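PDB 5HSM: uncharacterized HTH-type transcriptional regulator Rv2887 from Mycobacterium tuberculosis, which represses a methyltransferase gene by binding its promoter, represses several other genes, forms a homodimer, and binds salicylate, para-aminosalicylic acid and gemfibrozil. Local coordinates for residues A39-E44 against A136-R141; A47-L52 against K125-V130; L71-L76 against A86-L91. All blocks are in the same frame, centred on the assembly; numbering follows the deposited sequence.

Contacts 1 and 2 lie along the same pair of helices, 29-49 and 118-139, with centres about 14 Å apart. They meet where Arg137 NH2 of contact 1 packs 3.6 Å from Ala48 CB of contact 2. Contact 3 belongs to the DNA-binding part of the chain; its centre is about 28 Å from that of contact 1 and about 20 Å from that of contact 2, and it touches neither. The salicylate-binding residues lie among them: side chain to side chain, Asp135 is about 4 Å from Leu41 in contact 1, while Arg63 is about 7 Å from Ala127 in contact 2 and about 9 Å from Leu76 in contact 3.

Contact 1: A39-E44 against A136-R141; sequences AVLRPE and ARVLAR
Glu44 and Arg137 reach across from helices 29-49 and 118-139 to form a salt bridge at one border of the contact. Arg137 NE donates to Glu44 OE2 over 2.8 Å, with an N-H...O angle of 161°. The oxygen lies at the guanidinium edge, close to its plane, and the bond runs nearly along the C-O axis of the carboxylate. The two flat groups are turned 44° apart, and OE2 takes the one hydrogen bond that passes directly between the segments. A bend in the arginine chain at chi3, -64°, brings NE round to this oxygen. A water bridges the same two residues: it donates to the backbone Glu44 O at 2.7 Å and accepts from Arg137 NH2, tying the arginine to the glutamate's main chain.

Beneath the salt bridge lies the apolar centre. Val138 CG2 touches both Leu41 and Glu44, 3.9 Å from Leu41 CD1 and equally far from Glu44 CG. The leucine and valine side chains meet almost at a right angle, whereas those of Glu44 and Val138 slide past one another in opposite directions. Val40 closes the other border: its CG1 sits over one face of the Arg141 guanidinium, 3.7 Å from Arg141 NH2. Arg141 is stretched out from CG to NE, which carries its flat end across to helix 29-49, where the Val40 methyl meets its face.

The second subunit joins in here. Lys156 NZ of that subunit is hydrogen-bonded to the main-chain O of Arg141, and its Leu30 packs on Val138. Together the helices form part of the dimerisation region of a MarR-family repressor, beside the salicylate-binding residue Asp135, whose side chain comes close to that of Leu41.

Contact 2: A47-L52 against K125-V130; sequences AALSPL and KRAEAV
Leu49 and Ala127 meet in the buried part of this contact, which joins the last part of helix 29-49 and the 3-10 segment 50-52 to helix 118-139 of the MarR-type chain. Leu49 CD2 lies 3.9 Å from Ala127 CB and equally far from Val130 CG2. Phe59 of helix 56-67 packs on both Leu49 and Ala127, extending the apolar core. In the same segment Glu128 turns away from the contact and forms a salt bridge with Arg63, a salicylate-binding residue.

Toward solvent lie Leu52 and Arg126. Leu52 CD2 still comes within 3.6 Å of Ala127 CA, an approach permitted by the small alanine side chain, and lies 4.1 Å from Val130 CG1. Arg126 adds little: its side chain starts toward the 3-10 segment, but its poorly ordered end leads away. Ala48, partly exposed, meets Val130 mainly through its carbonyl: with chi1 at -46°, Val130 CG2 stands between the valine's own backbone N and carbonyl carbon, 3.7 Å from Ala48 O. Arg137 packs beside the Ala48 methyl.

The meeting surfaces are largely apolar, with methyl groups carrying the side-chain contacts, so cohesion between these segments rests on dispersion and the exclusion of water. Their fit should therefore depend on shape more than on directional bonding.

Contact 3: L71-L76 against A86-L91; sequences LSSAEL and AMNTVL
The winged helix-turn-helix domain of this MarR-family repressor contains this contact: helices 73-79 and 84-96 are the two helices of its helix-turn-helix, the second probably being the recognition helix, as in relatives. Ser72, just before helix 73-79, is its N-cap, in a capping box with Glu75. The backbone N of Ser72 gives a 3.0 Å bond to Glu75 OE2, while the return bond, from Glu75 N to Ser72 OG, is weak.

Met87 packs between Ser73 and Leu76. Bent at both chi2 (55°) and chi3 (68°), it folds over the first helix: Met87 CG lies 3.8 Å from Leu76 CB, and Met87 CE reaches 3.6 Å from the main-chain Leu76 O. Leu91 fills the next turn, its CD1 against Ser73 CB at 3.7 Å and beside Leu76 CD1. Cys61 of helix 56-67 touches Met87 and Leu91, continuing the hydrophobic core beneath the motif.

One polar bond joins buried Ser73 to exposed Asn88. At 2.5 Å from Ser73 OG to Asn88 OD1 it is unusually short, and its exact length deserves caution; the hydroxyl donates from above the amide's carbonyl plane, 42° out of it.

Contact 1: A39-E44 against A136-R141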
loop_
_atom_site.group_PDB
_atom_site.type_symbol
_atom_site.label_atom_id
_atom_site.label_comp_id
_atom_site.label_asym_id
_atom_site.label_seq_id
_atom_site.Cartn_x
_atom_site.Cartn_y
_atom_site.Cartn_z
ATOM N N ALA A 39 -2.672 7.745 -4.665
ATOM C CA ALA A 39 -1.675 8.808 -4.578
ATOM C C ALA A 39 -2.333 10.182 -4.531
ATOM O O ALA A 39 -1.658 11.200 -4.330
ATOM C CB ALA A 39 -0.705 8.726 -5.742
ATOM N N VAL A 40 -3.642 10.225 -4.751
ATOM C CA VAL A 40 -4.399 11.445 -4.443
ATOM C C VAL A 40 -4.949 11.415 -3.012
ATOM O O VAL A 40 -4.887 12.413 -2.271
ATOM C CB VAL A 40 -5.552 11.648 -5.454
ATOM C CG1 VAL A 40 -6.577 12.658 -4.941
ATOM C CG2 VAL A 40 -4.985 12.076 -6.811
ATOM N N LEU A 41 -5.469 10.256 -2.612
ATOM C CA LEU A 41 -6.077 10.105 -1.293
ATOM C C LEU A 41 -5.070 10.241 -0.162
ATOM O O LEU A 41 -5.380 10.832 0.879
ATOM C CB LEU A 41 -6.788 8.747 -1.177
ATOM C CG LEU A 41 -7.633 8.526 0.075
ATOM C CD1 LEU A 41 -8.658 9.646 0.246
ATOM C CD2 LEU A 41 -8.339 7.182 0.005
ATOM N N ARG A 42 -3.871 9.698 -0.347
ATOM C CA ARG A 42 -2.881 9.736 0.728
ATOM C C ARG A 42 -2.469 11.179 1.075
ATOM O O ARG A 42 -2.467 11.554 2.259
ATOM C CB ARG A 42 -1.646 8.899 0.375
ATOM C CG ARG A 42 -0.795 8.580 1.577
ATOM C CD ARG A 42 0.624 8.192 1.189
ATOM N NE ARG A 42 1.538 8.252 2.334
ATOM C CZ ARG A 42 1.818 9.347 3.046
ATOM N NH1 ARG A 42 1.280 10.524 2.737
ATOM N NH2 ARG A 42 2.660 9.268 4.069
ATOM N N PRO A 43 -2.132 12.000 0.066
ATOM C CA PRO A 43 -1.849 13.402 0.414
ATOM C C PRO A 43 -3.049 14.148 0.964
ATOM O O PRO A 43 -2.856 15.049 1.771
ATOM C CB PRO A 43 -1.427 14.027 -0.921
ATOM C CG PRO A 43 -1.016 12.904 -1.768
ATOM C CD PRO A 43 -1.804 11.719 -1.347
ATOM N N GLU A 44 -4.257 13.826 0.512
ATOM C CA GLU A 44 -5.448 14.498 1.041
ATOM C C GLU A 44 -5.584 14.219 2.543
ATOM O O GLU A 44 -5.844 15.129 3.352
ATOM C CB GLU A 44 -6.709 14.048 0.289
ATOM C CG GLU A 44 -7.992 14.798 0.678
ATOM C CD GLU A 44 -8.207 16.076 -0.111
ATOM O OE1 GLU A 44 -7.504 16.286 -1.125
ATOM O OE2 GLU A 44 -9.077 16.880 0.290
ATOM N N ALA A 136 -14.482 11.968 1.903
ATOM C CA ALA A 136 -15.633 12.553 1.222
ATOM C C ALA A 136 -15.223 13.614 0.202
ATOM O O ALA A 136 -15.845 13.741 -0.859
ATOM C CB ALA A 136 -16.611 13.157 2.244
ATOM N N ARG A 137 -14.198 14.398 0.529
ATOM C CA ARG A 137 -13.732 15.430 -0.396
ATOM C C ARG A 137 -13.219 14.825 -1.693
ATOM O O ARG A 137 -13.441 15.384 -2.776
ATOM C CB ARG A 137 -12.633 16.286 0.234
ATOM C CG ARG A 137 -13.165 17.308 1.232
ATOM C CD ARG A 137 -12.122 18.358 1.535
ATOM N NE ARG A 137 -10.931 17.829 2.205
ATOM C CZ ARG A 137 -10.848 17.615 3.514
ATOM N NH1 ARG A 137 -11.897 17.836 4.304
ATOM N NH2 ARG A 137 -9.716 17.173 4.038
ATOM N N VAL A 138 -12.511 13.706 -1.597
ATOM C CA VAL A 138 -12.068 13.059 -2.844
ATOM C C VAL A 138 -13.238 12.461 -3.628
ATOM O O VAL A 138 -13.368 12.677 -4.845
ATOM C CB VAL A 138 -11.013 11.976 -2.579
ATOM C CG1 VAL A 138 -10.699 11.223 -3.862
ATOM C CG2 VAL A 138 -9.749 12.627 -2.022
ATOM N N LEU A 139 -14.113 11.736 -2.933
ATOM C CA LEU A 139 -15.303 11.190 -3.590
ATOM C C LEU A 139 -16.161 12.258 -4.291
ATOM O O LEU A 139 -16.742 11.999 -5.337
ATOM C CB LEU A 139 -16.161 10.450 -2.573
ATOM C CG LEU A 139 -16.132 8.931 -2.582
ATOM C CD1 LEU A 139 -17.138 8.448 -1.564
ATOM C CD2 LEU A 139 -16.444 8.375 -3.973
ATOM N N ALA A 140 -16.244 13.455 -3.718
ATOM C CA ALA A 140 -17.131 14.490 -4.252
ATOM C C ALA A 140 -16.649 15.094 -5.580
ATOM O O ALA A 140 -17.322 15.955 -6.150
ATOM C CB ALA A 140 -17.322 15.594 -3.224
ATOM N N ARG A 141 -15.497 14.642 -6.065
ATOM C CA ARG A 141 -15.046 14.970 -7.417
ATOM C C ARG A 141 -16.015 14.391 -8.442
ATOM O O ARG A 141 -16.082 14.847 -9.575
ATOM C CB ARG A 141 -13.642 14.426 -7.676
ATOM C CG ARG A 141 -12.522 15.120 -6.917
ATOM C CD ARG A 141 -11.195 14.426 -7.220
ATOM N NE ARG A 141 -10.062 15.167 -6.671
ATOM C CZ ARG A 141 -8.801 14.997 -7.058
ATOM N NH1 ARG A 141 -8.511 14.124 -8.009
ATOM N NH2 ARG A 141 -7.830 15.719 -6.510
HETATM O O HOH W 1 -7.196 17.367 2.815
#

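Contact 2: A47-L52 against K125-V130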
loop_
_atom_site.group_PDB
_atom_site.type_symbol
_atom_site.label_atom_id
_atom_site.label_comp_id
_atom_site.label_asym_id
_atom_site.label_seq_id
_atom_site.Cartn_x
_atom_site.Cartn_y
_atom_site.Cartn_z
ATOM N N ALA A 47 -2.690 15.893 4.507
ATOM C CA ALA A 47 -2.922 17.330 4.616
ATOM C C ALA A 47 -4.003 17.631 5.645
ATOM O O ALA A 47 -3.930 18.643 6.347
ATOM C CB ALA A 47 -3.303 17.921 3.273
ATOM N N ALA A 48 -5.008 16.760 5.724
ATOM C CA ALA A 48 -6.072 16.927 6.716
ATOM C C ALA A 48 -5.569 16.702 8.142
ATOM O O ALA A 48 -6.035 17.342 9.098
ATOM C CB ALA A 48 -7.221 15.980 6.414
ATOM N N LEU A 49 -4.620 15.788 8.290
ATOM C CA LEU A 49 -4.065 15.484 9.615
ATOM C C LEU A 49 -3.030 16.499 10.089
ATOM O O LEU A 49 -2.828 16.679 11.292
ATOM C CB LEU A 49 -3.429 14.112 9.605
ATOM C CG LEU A 49 -4.445 12.975 9.492
ATOM C CD1 LEU A 49 -3.710 11.711 9.149
ATOM C CD2 LEU A 49 -5.215 12.806 10.815
ATOM N N SER A 50 -2.364 17.150 9.146
ATOM C CA SER A 50 -1.281 18.062 9.518
ATOM C C SER A 50 -1.656 19.128 10.568
ATOM O O SER A 50 -0.918 19.304 11.529
ATOM C CB SER A 50 -0.716 18.741 8.271
ATOM O OG SER A 50 0.431 19.496 8.619
ATOM N N PRO A 51 -2.803 19.820 10.419
ATOM C CA PRO A 51 -3.119 20.840 11.438
ATOM C C PRO A 51 -3.320 20.274 12.839
ATOM O O PRO A 51 -3.278 21.025 13.812
ATOM C CB PRO A 51 -4.429 21.445 10.934
ATOM C CG PRO A 51 -4.423 21.165 9.455
ATOM C CD PRO A 51 -3.802 19.815 9.334
ATOM N N LEU A 52 -3.548 18.966 12.928
ATOM C CA LEU A 52 -3.719 18.298 14.204
ATOM C C LEU A 52 -2.385 17.815 14.757
ATOM O O LEU A 52 -2.340 17.160 15.801
ATOM C CB LEU A 52 -4.669 17.109 14.057
ATOM C CG LEU A 52 -6.186 17.303 14.099
ATOM C CD1 LEU A 52 -6.664 18.353 13.127
ATOM C CD2 LEU A 52 -6.840 15.966 13.787
ATOM N N LYS A 125 -10.255 10.618 18.178
ATOM C CA LYS A 125 -11.587 10.789 17.603
ATOM C C LYS A 125 -11.656 11.993 16.650
ATOM O O LYS A 125 -12.241 11.880 15.558
ATOM C CB LYS A 125 -12.654 10.870 18.704
ATOM C CG LYS A 125 -13.018 9.470 19.237
ATOM C CD LYS A 125 -12.595 8.376 18.214
ATOM C CE LYS A 125 -13.427 7.085 18.229
ATOM N NZ LYS A 125 -14.666 7.130 17.395
ATOM N N ARG A 126 -11.037 13.117 17.022
ATOM C CA ARG A 126 -11.013 14.268 16.122
ATOM C C ARG A 126 -10.347 13.917 14.781
ATOM O O ARG A 126 -10.816 14.312 13.701
ATOM C CB ARG A 126 -10.287 15.449 16.769
ATOM C CG ARG A 126 -11.090 16.742 16.753
ATOM C CD ARG A 126 -11.804 16.989 18.083
ATOM N NE ARG A 126 -10.880 17.340 19.164
ATOM C CZ ARG A 126 -11.247 17.604 20.418
ATOM N NH1 ARG A 126 -12.527 17.563 20.769
ATOM N NH2 ARG A 126 -10.331 17.912 21.326
ATOM N N ALA A 127 -9.258 13.161 14.865
ATOM C CA ALA A 127 -8.491 12.777 13.682
ATOM C C ALA A 127 -9.293 11.839 12.786
ATOM O O ALA A 127 -9.281 11.967 11.550
ATOM C CB ALA A 127 -7.177 12.143 14.094
ATOM N N GLU A 128 -9.991 10.879 13.391
ATOM C CA GLU A 128 -10.815 9.993 12.578
ATOM C C GLU A 128 -11.840 10.835 11.819
ATOM O O GLU A 128 -12.082 10.612 10.625
ATOM C CB GLU A 128 -11.508 8.919 13.436
ATOM C CG GLU A 128 -12.546 8.093 12.678
ATOM C CD GLU A 128 -11.965 7.176 11.595
ATOM O OE1 GLU A 128 -12.779 6.594 10.846
ATOM O OE2 GLU A 128 -10.724 7.022 11.487
ATOM N N ALA A 129 -12.413 11.821 12.503
ATOM C CA ALA A 129 -13.368 12.702 11.838
ATOM C C ALA A 129 -12.768 13.451 10.633
ATOM O O ALA A 129 -13.378 13.486 9.544
ATOM C CB ALA A 129 -13.945 13.701 12.847
ATOM N N VAL A 130 -11.586 14.048 10.799
ATOM C CA VAL A 130 -11.018 14.776 9.650
ATOM C C VAL A 130 -10.628 13.820 8.504
ATOM O O VAL A 130 -10.680 14.200 7.335
ATOM C CB VAL A 130 -9.790 15.659 10.030
ATOM C CG1 VAL A 130 -10.076 16.474 11.307
ATOM C CG2 VAL A 130 -8.527 14.837 10.156
#

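Contact 3: L71-L76 against A86-L91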
loop_
_atom_site.group_PDB
_atom_site.type_symbol
_atom_site.label_atom_id
_atom_site.label_comp_id
_atom_site.label_asym_id
_atom_site.label_seq_id
_atom_site.Cartn_x
_atom_site.Cartn_y
_atom_site.Cartn_z
ATOM N N LEU A 71 -1.613 -2.681 23.572
ATOM C CA LEU A 71 -0.789 -3.354 22.565
ATOM C C LEU A 71 0.656 -2.916 22.666
ATOM O O LEU A 71 0.934 -1.744 22.891
ATOM C CB LEU A 71 -1.296 -3.061 21.156
ATOM C CG LEU A 71 -2.576 -3.753 20.707
ATOM C CD1 LEU A 71 -2.780 -3.531 19.217
ATOM C CD2 LEU A 71 -2.526 -5.233 21.036
ATOM N N SER A 72 1.581 -3.848 22.479
ATOM C CA SER A 72 2.998 -3.501 22.481
ATOM C C SER A 72 3.421 -2.915 21.144
ATOM O O SER A 72 2.714 -3.040 20.143
ATOM C CB SER A 72 3.857 -4.722 22.800
ATOM O OG SER A 72 3.792 -5.669 21.752
ATOM N N SER A 73 4.587 -2.279 21.138
ATOM C CA SER A 73 5.135 -1.681 19.937
ATOM C C SER A 73 5.281 -2.713 18.828
ATOM O O SER A 73 4.979 -2.434 17.679
ATOM C CB SER A 73 6.488 -1.038 20.232
ATOM O OG SER A 73 7.039 -0.478 19.054
ATOM N N ALA A 74 5.733 -3.915 19.176
ATOM C CA ALA A 74 5.934 -4.956 18.175
ATOM C C ALA A 74 4.599 -5.343 17.560
ATOM O O ALA A 74 4.473 -5.534 16.349
ATOM C CB ALA A 74 6.607 -6.174 18.791
ATOM N N GLU A 75 3.594 -5.458 18.414
ATOM C CA GLU A 75 2.257 -5.812 17.954
ATOM C C GLU A 75 1.714 -4.794 16.964
ATOM O O GLU A 75 1.168 -5.138 15.900
ATOM C CB GLU A 75 1.305 -5.956 19.157
ATOM C CG GLU A 75 1.698 -7.165 20.005
ATOM C CD GLU A 75 1.149 -7.199 21.409
ATOM O OE1 GLU A 75 1.611 -8.082 22.162
ATOM O OE2 GLU A 75 0.256 -6.400 21.745
ATOM N N LEU A 76 1.822 -3.532 17.359
ATOM C CA LEU A 76 1.416 -2.411 16.530
ATOM C C LEU A 76 2.158 -2.414 15.197
ATOM O O LEU A 76 1.566 -2.174 14.145
ATOM C CB LEU A 76 1.680 -1.095 17.273
ATOM C CG LEU A 76 0.819 -0.845 18.509
ATOM C CD1 LEU A 76 1.492 0.201 19.383
ATOM C CD2 LEU A 76 -0.565 -0.379 18.079
ATOM N N ALA A 86 10.420 1.762 13.325
ATOM C CA ALA A 86 9.573 2.834 12.820
ATOM C C ALA A 86 8.385 3.061 13.757
ATOM O O ALA A 86 7.977 4.206 14.003
ATOM C CB ALA A 86 9.093 2.517 11.423
ATOM N N MET A 87 7.834 1.971 14.283
ATOM C CA MET A 87 6.720 2.102 15.215
ATOM C C MET A 87 7.195 2.743 16.512
ATOM O O MET A 87 6.486 3.561 17.087
ATOM C CB MET A 87 6.064 0.753 15.502
ATOM C CG MET A 87 4.818 0.870 16.369
ATOM S SD MET A 87 3.619 2.009 15.654
ATOM C CE MET A 87 3.111 1.090 14.203
ATOM N N ASN A 88 8.385 2.364 16.976
ATOM C CA ASN A 88 8.963 2.981 18.167
ATOM C C ASN A 88 9.091 4.483 17.984
ATOM O O ASN A 88 8.779 5.252 18.894
ATOM C CB ASN A 88 10.334 2.386 18.496
ATOM C CG ASN A 88 10.242 0.980 19.059
ATOM O OD1 ASN A 88 9.231 0.597 19.642
ATOM N ND2 ASN A 88 11.312 0.207 18.899
ATOM N N THR A 89 9.554 4.896 16.806
ATOM C CA THR A 89 9.645 6.320 16.491
ATOM C C THR A 89 8.277 7.012 16.534
ATOM O O THR A 89 8.127 8.084 17.131
ATOM C CB THR A 89 10.275 6.538 15.112
ATOM O OG1 THR A 89 11.617 6.033 15.124
ATOM C CG2 THR A 89 10.289 8.021 14.752
ATOM N N VAL A 90 7.288 6.393 15.897
ATOM C CA VAL A 90 5.935 6.930 15.887
ATOM C C VAL A 90 5.410 7.096 17.312
ATOM O O VAL A 90 4.848 8.139 17.679
ATOM C CB VAL A 90 4.984 6.017 15.072
ATOM C CG1 VAL A 90 3.546 6.378 15.342
ATOM C CG2 VAL A 90 5.293 6.130 13.581
ATOM N N LEU A 91 5.614 6.062 18.121
ATOM C CA LEU A 91 5.207 6.076 19.509
ATOM C C LEU A 91 5.917 7.165 20.313
ATOM O O LEU A 91 5.314 7.795 21.168
ATOM C CB LEU A 91 5.469 4.711 20.142
ATOM C CG LEU A 91 4.448 3.632 19.785
ATOM C CD1 LEU A 91 4.930 2.294 20.306
ATOM C CD2 LEU A 91 3.095 3.986 20.391
#